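Local atomic coordinates of translation initiation factor eIF2B subunit beta (Schizosaccharomyces pombe, PDB entry 5B04), a protein that acts as a component of the eIF2B complex, which catalyses the exchange of GDP for GTP on the gamma subunit of eIF2. Residues Lys232-Phe241 with Gly259-Ile270; Ser317-Val325 with Leu384-Tyr392. All blocks are in the same frame, centred on the assembly; numbering follows the deposited sequence.

Contact 1: Lys232-Phe241 with Gly259-Ile270; sequences KFSVIVAEGF and GIDTTVISDATI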
# COMPACT_ATOMS: atom_id res chain seq x y z
N LYS C 232 -19.82 7.40 10.12
CA LYS C 232 -20.28 6.93 8.82
C LYS C 232 -19.10 6.66 7.89
O LYS C 232 -18.32 7.55 7.56
CB LYS C 232 -21.23 7.95 8.18
CG LYS C 232 -22.39 8.35 9.08
CD LYS C 232 -23.70 8.33 8.32
CE LYS C 232 -24.83 7.79 9.20
NZ LYS C 232 -26.14 7.80 8.49
N PHE C 233 -18.97 5.40 7.48
CA PHE C 233 -17.88 4.97 6.61
C PHE C 233 -18.40 4.05 5.52
O PHE C 233 -19.61 3.93 5.31
CB PHE C 233 -16.78 4.28 7.43
CG PHE C 233 -17.30 3.21 8.34
CD1 PHE C 233 -17.70 3.51 9.63
CD2 PHE C 233 -17.37 1.89 7.92
CE1 PHE C 233 -18.17 2.52 10.48
CE2 PHE C 233 -17.83 0.90 8.76
CZ PHE C 233 -18.23 1.22 10.04
N SER C 234 -17.49 3.39 4.81
CA SER C 234 -17.86 2.50 3.72
C SER C 234 -17.31 1.10 3.92
O SER C 234 -16.20 0.92 4.42
CB SER C 234 -17.39 3.07 2.38
OG SER C 234 -17.95 4.34 2.14
N VAL C 235 -18.09 0.10 3.52
CA VAL C 235 -17.65 -1.29 3.59
C VAL C 235 -17.91 -2.02 2.28
O VAL C 235 -19.03 -2.01 1.76
CB VAL C 235 -18.35 -2.05 4.74
CG1 VAL C 235 -18.14 -3.56 4.60
CG2 VAL C 235 -17.86 -1.57 6.09
N ILE C 236 -16.86 -2.62 1.73
CA ILE C 236 -17.01 -3.48 0.56
C ILE C 236 -17.11 -4.93 1.01
O ILE C 236 -16.18 -5.47 1.61
CB ILE C 236 -15.84 -3.31 -0.43
CG1 ILE C 236 -15.74 -1.86 -0.90
CG2 ILE C 236 -16.01 -4.25 -1.61
CD1 ILE C 236 -14.63 -1.63 -1.91
N VAL C 237 -18.24 -5.56 0.72
CA VAL C 237 -18.45 -6.95 1.11
C VAL C 237 -18.27 -7.89 -0.07
O VAL C 237 -19.08 -7.91 -0.99
CB VAL C 237 -19.85 -7.17 1.71
CG1 VAL C 237 -20.06 -8.65 2.03
CG2 VAL C 237 -20.04 -6.32 2.96
N ALA C 238 -17.18 -8.65 -0.05
CA ALA C 238 -16.98 -9.69 -1.04
C ALA C 238 -17.80 -10.92 -0.65
O ALA C 238 -17.62 -11.47 0.44
CB ALA C 238 -15.51 -10.05 -1.16
N GLU C 239 -18.71 -11.32 -1.53
CA GLU C 239 -19.50 -12.53 -1.30
C GLU C 239 -18.57 -13.72 -1.14
O GLU C 239 -17.53 -13.79 -1.78
CB GLU C 239 -20.48 -12.76 -2.45
CG GLU C 239 -19.82 -12.86 -3.80
CD GLU C 239 -20.73 -13.44 -4.87
OE1 GLU C 239 -21.95 -13.20 -4.80
OE2 GLU C 239 -20.21 -14.14 -5.76
N GLY C 240 -18.95 -14.66 -0.28
CA GLY C 240 -18.11 -15.82 -0.04
C GLY C 240 -18.51 -16.99 -0.92
O GLY C 240 -18.65 -18.12 -0.44
N PHE C 241 -18.67 -16.72 -2.21
CA PHE C 241 -19.13 -17.74 -3.15
C PHE C 241 -18.18 -18.93 -3.20
O PHE C 241 -16.97 -18.76 -3.27
CB PHE C 241 -19.29 -17.14 -4.55
CG PHE C 241 -19.98 -18.05 -5.50
CD1 PHE C 241 -21.36 -18.15 -5.49
CD2 PHE C 241 -19.27 -18.84 -6.38
CE1 PHE C 241 -22.00 -19.00 -6.35
CE2 PHE C 241 -19.92 -19.70 -7.25
CZ PHE C 241 -21.29 -19.77 -7.23
N GLY C 259 -26.63 2.19 8.15
CA GLY C 259 -26.11 3.48 7.72
C GLY C 259 -24.66 3.40 7.28
O GLY C 259 -23.89 4.35 7.46
N ILE C 260 -24.28 2.26 6.71
CA ILE C 260 -22.93 2.08 6.17
C ILE C 260 -22.98 1.98 4.66
O ILE C 260 -23.76 1.20 4.10
CB ILE C 260 -22.25 0.82 6.73
CG1 ILE C 260 -22.23 0.85 8.26
CG2 ILE C 260 -20.84 0.69 6.18
CD1 ILE C 260 -21.56 -0.37 8.87
N ASP C 261 -22.16 2.78 3.98
CA ASP C 261 -22.05 2.72 2.53
C ASP C 261 -21.54 1.35 2.11
O ASP C 261 -20.33 1.11 2.07
CB ASP C 261 -21.14 3.83 2.01
CG ASP C 261 -21.28 4.06 0.52
OD1 ASP C 261 -21.18 3.08 -0.25
OD2 ASP C 261 -21.49 5.22 0.11
N THR C 262 -22.46 0.45 1.81
CA THR C 262 -22.12 -0.94 1.51
C THR C 262 -22.10 -1.22 0.02
O THR C 262 -23.04 -0.90 -0.70
CB THR C 262 -23.10 -1.91 2.19
OG1 THR C 262 -22.97 -1.81 3.62
CG2 THR C 262 -22.83 -3.35 1.77
N THR C 263 -21.01 -1.83 -0.45
CA THR C 263 -20.91 -2.29 -1.82
C THR C 263 -20.72 -3.80 -1.86
O THR C 263 -19.89 -4.35 -1.14
CB THR C 263 -19.75 -1.60 -2.57
OG1 THR C 263 -19.89 -0.18 -2.49
CG2 THR C 263 -19.74 -2.02 -4.04
N VAL C 264 -21.50 -4.47 -2.70
CA VAL C 264 -21.41 -5.92 -2.84
C VAL C 264 -20.68 -6.28 -4.13
O VAL C 264 -21.12 -5.92 -5.22
CB VAL C 264 -22.80 -6.59 -2.84
CG1 VAL C 264 -22.67 -8.08 -3.11
CG2 VAL C 264 -23.50 -6.33 -1.52
N ILE C 265 -19.56 -6.99 -4.00
CA ILE C 265 -18.75 -7.36 -5.16
C ILE C 265 -18.55 -8.86 -5.27
O ILE C 265 -18.64 -9.59 -4.28
CB ILE C 265 -17.36 -6.69 -5.11
CG1 ILE C 265 -16.55 -7.22 -3.93
CG2 ILE C 265 -17.50 -5.17 -5.05
CD1 ILE C 265 -15.09 -6.84 -3.97
N SER C 266 -18.28 -9.32 -6.49
CA SER C 266 -17.88 -10.71 -6.71
C SER C 266 -16.45 -10.90 -6.21
O SER C 266 -15.73 -9.93 -5.99
CB SER C 266 -17.99 -11.08 -8.19
OG SER C 266 -17.28 -10.16 -9.00
N ASP C 267 -16.04 -12.15 -6.03
CA ASP C 267 -14.72 -12.45 -5.50
C ASP C 267 -13.61 -12.07 -6.48
O ASP C 267 -12.47 -11.83 -6.07
CB ASP C 267 -14.60 -13.93 -5.15
CG ASP C 267 -15.45 -14.31 -3.96
OD1 ASP C 267 -15.00 -14.10 -2.82
OD2 ASP C 267 -16.57 -14.82 -4.17
N ALA C 268 -13.94 -12.01 -7.76
CA ALA C 268 -12.95 -11.66 -8.78
C ALA C 268 -12.58 -10.18 -8.70
O ALA C 268 -11.49 -9.79 -9.11
CB ALA C 268 -13.49 -11.99 -10.16
N THR C 269 -13.48 -9.37 -8.16
CA THR C 269 -13.31 -7.93 -8.13
C THR C 269 -12.42 -7.47 -6.97
O THR C 269 -12.07 -6.29 -6.87
CB THR C 269 -14.68 -7.22 -8.03
OG1 THR C 269 -15.65 -7.96 -8.77
CG2 THR C 269 -14.60 -5.80 -8.59
N ILE C 270 -12.05 -8.41 -6.10
CA ILE C 270 -11.29 -8.10 -4.89
C ILE C 270 -10.01 -7.32 -5.16
O ILE C 270 -9.76 -6.29 -4.53
CB ILE C 270 -10.94 -9.38 -4.11
CG1 ILE C 270 -12.21 -9.99 -3.49
CG2 ILE C 270 -9.92 -9.10 -3.02
CD1 ILE C 270 -11.98 -11.30 -2.79
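Ser234-Ala238 and Asp261-Ile265 are neighbouring parallel strands, the two arms of a right-handed beta-alpha-beta crossover through helix 245-257 in a Rossmann-like sheet. Strand 261-265 is outermost within this chain, but it pairs on its other side with a strand of the delta subunit, so the sheet continues across the interface. Six backbone bonds join the arms, from Asp261 N to Phe233 O (3.1 Å) through to Glu239 N to Ile265 O, and the strand axes diverge by only 17°. Val235, Val237, Thr262 and Val264 share one face, Ile236, Ala238, Thr263 and Ile265 the other. Just ahead of its strand, Ile260 bridges two partners: its CD1 lies 3.9 Å from Phe233 CZ, while CG2, placed anti to the backbone N, comes 3.7 Å from Val235 CG2. On the latter face Ile236 CG2 meets Ile265 CD1 at 3.6 Å, and Ala238 CB sits 4.0 Å from Ile270 CG1. Beyond the strands the Glu239 and Asp267 side chains cross at about a right angle, their carboxylate planes 46° apart; Arg302 of the delta subunit and His249 both bind Glu239 OE1, which probably eases the like charges. With an alanine in place of Asp267, Phe241 N would probably lose its acceptor across the contact, keeping the weak bond to Glu239 O, and the turn at Gly240 would be less firmly tied. That tie is a weak, bent hydrogen bond, Phe241 N to Asp267 OD2 at 3.4 Å and 132°.

Contact 2: Ser317-Val325 with Leu384-Tyr392; sequences SGIYKLSPV and LYRIMNDTY. With PO4 (phosphate ion), chain M.
Leu322, Pro324 and Ile319 pack against one side of helix 384-391, in a loop-to-helix contact where a 3-10 turn, residues 319-321, follows strand 313-316 of the Rossmann-like sheet. The example illustrates how an apolar side chain and one hydrogen bond can seat an irregular loop on a helix. Leu322 is the apolar anchor. With chi1 at -171° carrying CG out opposite the backbone N, and chi2 turning CD2 onward, that branch reaches three side chains spaced i, i+3 and i+4 along one side of the helix: Leu384 CD2, Ile387 CG2 at 3.8 Å and Met388 CG at 3.6 Å. Its side chain runs roughly at right angles to those of Ile387 and Met388. Ile319, within the 3-10 turn, adds a looser touch, its CG2 lying 4.3 Å from Ile387 CG2. Met388 keeps CG beside its own backbone N and extends at chi2 (-165°), so that CG serves Leu322 while SD carries on to Pro324, 3.5 Å from its CA. The proline ring in turn presents CD to Tyr392 CE2 (3.9 Å), and Arg86 of helix 79-102 also touches Pro324.

On the far side of the loop, Lys321 extends its side chain to a phosphate ion, probably taken up from the crystallisation liquor, and also donates to Thr284 O; Ser217, Lys218 N and Thr219 complete the anion's site. Tyr392, at the end of 384-392, supplies the hydrogen bond. Thr391 OG1 lies 3.7 Å above the centre of one face of its ring, held there by its own bond to Ile387 O. Leu322 O lies at the ring's edge, near its plane, and takes a hydrogen bond from Tyr392 OH over 2.7 Å, with a C=O...O angle of 158°.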
# COMPACT_ATOMS: atom_id res chain seq x y z
N SER C 317 -11.88 -12.08 16.20
CA SER C 317 -12.20 -13.44 16.63
C SER C 317 -12.13 -13.60 18.14
O SER C 317 -11.27 -13.03 18.80
CB SER C 317 -11.26 -14.44 15.96
OG SER C 317 -11.54 -15.76 16.38
N GLY C 318 -13.04 -14.40 18.68
CA GLY C 318 -13.01 -14.73 20.09
C GLY C 318 -11.87 -15.69 20.37
O GLY C 318 -11.47 -16.46 19.50
N ILE C 319 -11.34 -15.65 21.59
CA ILE C 319 -10.19 -16.47 21.95
C ILE C 319 -10.50 -17.96 21.99
O ILE C 319 -9.60 -18.79 22.06
CB ILE C 319 -9.61 -16.05 23.32
CG1 ILE C 319 -10.71 -15.54 24.25
CG2 ILE C 319 -8.55 -14.98 23.14
CD1 ILE C 319 -11.61 -16.61 24.83
N TYR C 320 -11.79 -18.31 21.93
CA TYR C 320 -12.20 -19.70 21.98
C TYR C 320 -11.93 -20.41 20.65
O TYR C 320 -11.98 -21.63 20.57
CB TYR C 320 -13.68 -19.82 22.35
CG TYR C 320 -14.64 -19.42 21.26
CD1 TYR C 320 -14.95 -18.08 21.03
CD2 TYR C 320 -15.25 -20.37 20.45
CE1 TYR C 320 -15.83 -17.71 20.04
CE2 TYR C 320 -16.13 -20.01 19.45
CZ TYR C 320 -16.42 -18.68 19.25
OH TYR C 320 -17.30 -18.31 18.26
N LYS C 321 -11.63 -19.62 19.62
CA LYS C 321 -11.29 -20.17 18.31
C LYS C 321 -9.79 -20.40 18.19
O LYS C 321 -9.29 -20.78 17.13
CB LYS C 321 -11.76 -19.24 17.19
CG LYS C 321 -13.26 -19.01 17.15
CD LYS C 321 -13.64 -18.13 15.97
CE LYS C 321 -15.11 -17.77 15.98
NZ LYS C 321 -15.46 -16.85 14.86
N LEU C 322 -9.06 -20.17 19.28
CA LEU C 322 -7.62 -20.35 19.30
C LEU C 322 -7.25 -21.77 19.72
O LEU C 322 -7.33 -22.12 20.90
CB LEU C 322 -6.96 -19.33 20.23
CG LEU C 322 -5.44 -19.24 20.21
CD1 LEU C 322 -4.92 -19.02 18.80
CD2 LEU C 322 -4.97 -18.12 21.13
N SER C 323 -6.85 -22.59 18.75
CA SER C 323 -6.52 -23.99 19.01
C SER C 323 -5.01 -24.21 18.94
O SER C 323 -4.32 -23.61 18.11
CB SER C 323 -7.23 -24.89 18.00
OG SER C 323 -6.97 -26.26 18.27
N PRO C 324 -4.48 -25.06 19.83
CA PRO C 324 -3.04 -25.31 19.91
C PRO C 324 -2.51 -26.27 18.85
O PRO C 324 -1.29 -26.38 18.70
CB PRO C 324 -2.87 -25.92 21.31
CG PRO C 324 -4.16 -26.59 21.57
CD PRO C 324 -5.21 -25.74 20.92
N VAL C 325 -3.39 -26.96 18.13
CA VAL C 325 -2.96 -27.93 17.13
C VAL C 325 -2.11 -27.28 16.04
O VAL C 325 -2.43 -26.19 15.56
CB VAL C 325 -4.16 -28.66 16.48
CG1 VAL C 325 -4.77 -29.65 17.45
CG2 VAL C 325 -5.19 -27.66 15.99
N LEU C 384 0.13 -14.43 20.36
CA LEU C 384 -0.83 -15.53 20.49
C LEU C 384 -0.18 -16.71 21.20
O LEU C 384 -0.86 -17.50 21.86
CB LEU C 384 -1.36 -15.96 19.13
CG LEU C 384 -2.33 -15.00 18.43
CD1 LEU C 384 -2.77 -15.57 17.09
CD2 LEU C 384 -3.54 -14.73 19.32
N TYR C 385 1.13 -16.82 21.04
CA TYR C 385 1.94 -17.84 21.71
C TYR C 385 1.69 -17.87 23.21
O TYR C 385 1.38 -18.93 23.77
CB TYR C 385 3.42 -17.58 21.41
CG TYR C 385 4.40 -18.49 22.13
CD1 TYR C 385 4.62 -19.79 21.68
CD2 TYR C 385 5.11 -18.04 23.23
CE1 TYR C 385 5.52 -20.62 22.33
CE2 TYR C 385 6.01 -18.86 23.88
CZ TYR C 385 6.21 -20.15 23.42
OH TYR C 385 7.11 -20.97 24.07
N ARG C 386 1.81 -16.72 23.85
CA ARG C 386 1.64 -16.62 25.30
C ARG C 386 0.17 -16.76 25.71
O ARG C 386 -0.13 -17.26 26.80
CB ARG C 386 2.21 -15.29 25.82
CG ARG C 386 2.11 -15.11 27.32
CD ARG C 386 2.91 -13.90 27.79
NE ARG C 386 4.35 -14.09 27.62
CZ ARG C 386 5.20 -14.25 28.62
NH1 ARG C 386 4.77 -14.25 29.87
NH2 ARG C 386 6.49 -14.42 28.37
N ILE C 387 -0.73 -16.33 24.84
CA ILE C 387 -2.16 -16.41 25.12
C ILE C 387 -2.61 -17.86 25.30
O ILE C 387 -3.39 -18.17 26.20
CB ILE C 387 -3.00 -15.74 24.01
CG1 ILE C 387 -2.72 -14.24 23.96
CG2 ILE C 387 -4.49 -15.98 24.24
CD1 ILE C 387 -3.60 -13.48 23.00
N MET C 388 -2.09 -18.74 24.45
CA MET C 388 -2.40 -20.17 24.56
C MET C 388 -1.82 -20.76 25.84
O MET C 388 -2.46 -21.58 26.50
CB MET C 388 -1.86 -20.93 23.35
CG MET C 388 -2.69 -20.77 22.09
SD MET C 388 -2.28 -21.98 20.83
CE MET C 388 -0.53 -21.69 20.62
N ASN C 389 -0.61 -20.33 26.19
CA ASN C 389 0.05 -20.80 27.40
C ASN C 389 -0.72 -20.43 28.67
O ASN C 389 -0.58 -21.07 29.71
CB ASN C 389 1.48 -20.26 27.48
CG ASN C 389 2.41 -20.91 26.49
OD1 ASN C 389 1.98 -21.68 25.63
ND2 ASN C 389 3.70 -20.61 26.60
N ASP C 390 -1.53 -19.38 28.57
CA ASP C 390 -2.27 -18.87 29.72
C ASP C 390 -3.67 -19.48 29.84
O ASP C 390 -4.30 -19.39 30.89
CB ASP C 390 -2.38 -17.35 29.66
CG ASP C 390 -1.06 -16.65 29.94
OD1 ASP C 390 0.00 -17.26 29.67
OD2 ASP C 390 -1.08 -15.50 30.42
N THR C 391 -4.15 -20.09 28.76
CA THR C 391 -5.51 -20.61 28.73
C THR C 391 -5.57 -22.14 28.67
O THR C 391 -6.57 -22.74 29.05
CB THR C 391 -6.31 -20.04 27.54
OG1 THR C 391 -5.57 -20.26 26.33
CG2 THR C 391 -6.55 -18.55 27.72
N TYR C 392 -4.49 -22.76 28.20
CA TYR C 392 -4.44 -24.22 28.10
C TYR C 392 -3.24 -24.81 28.84
O TYR C 392 -2.18 -24.19 28.91
CB TYR C 392 -4.37 -24.65 26.63
CG TYR C 392 -5.48 -24.12 25.75
CD1 TYR C 392 -6.78 -24.04 26.21
CD2 TYR C 392 -5.21 -23.69 24.46
CE1 TYR C 392 -7.80 -23.55 25.40
CE2 TYR C 392 -6.21 -23.20 23.65
CZ TYR C 392 -7.50 -23.13 24.12
OH TYR C 392 -8.50 -22.64 23.31
P PO4 M . -18.14 -15.49 13.43
O1 PO4 M . -17.81 -16.07 14.78
O2 PO4 M . -17.36 -16.24 12.36
O3 PO4 M . -17.75 -14.03 13.40
O4 PO4 M . -19.62 -15.62 13.16

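Both contacts are largely buried, yet they lie at different places in one fold: the centre of contact 1 lies about 24 Å from the centre of the chain, that of contact 2 about 10 Å, with nearest atoms of the two about 15 Å apart. They share no element, though the strand leading into 317-325 belongs to the same sheet that contact 1 builds. The general lesson is that chemistry follows place. In contact 1 regular backbone bonding sets the register and the delta subunit takes up the far edge. In contact 2, by contrast, a loop without a ladder to the helix depends on side chains, with a single phenol-to-carbonyl bond amid apolar packing.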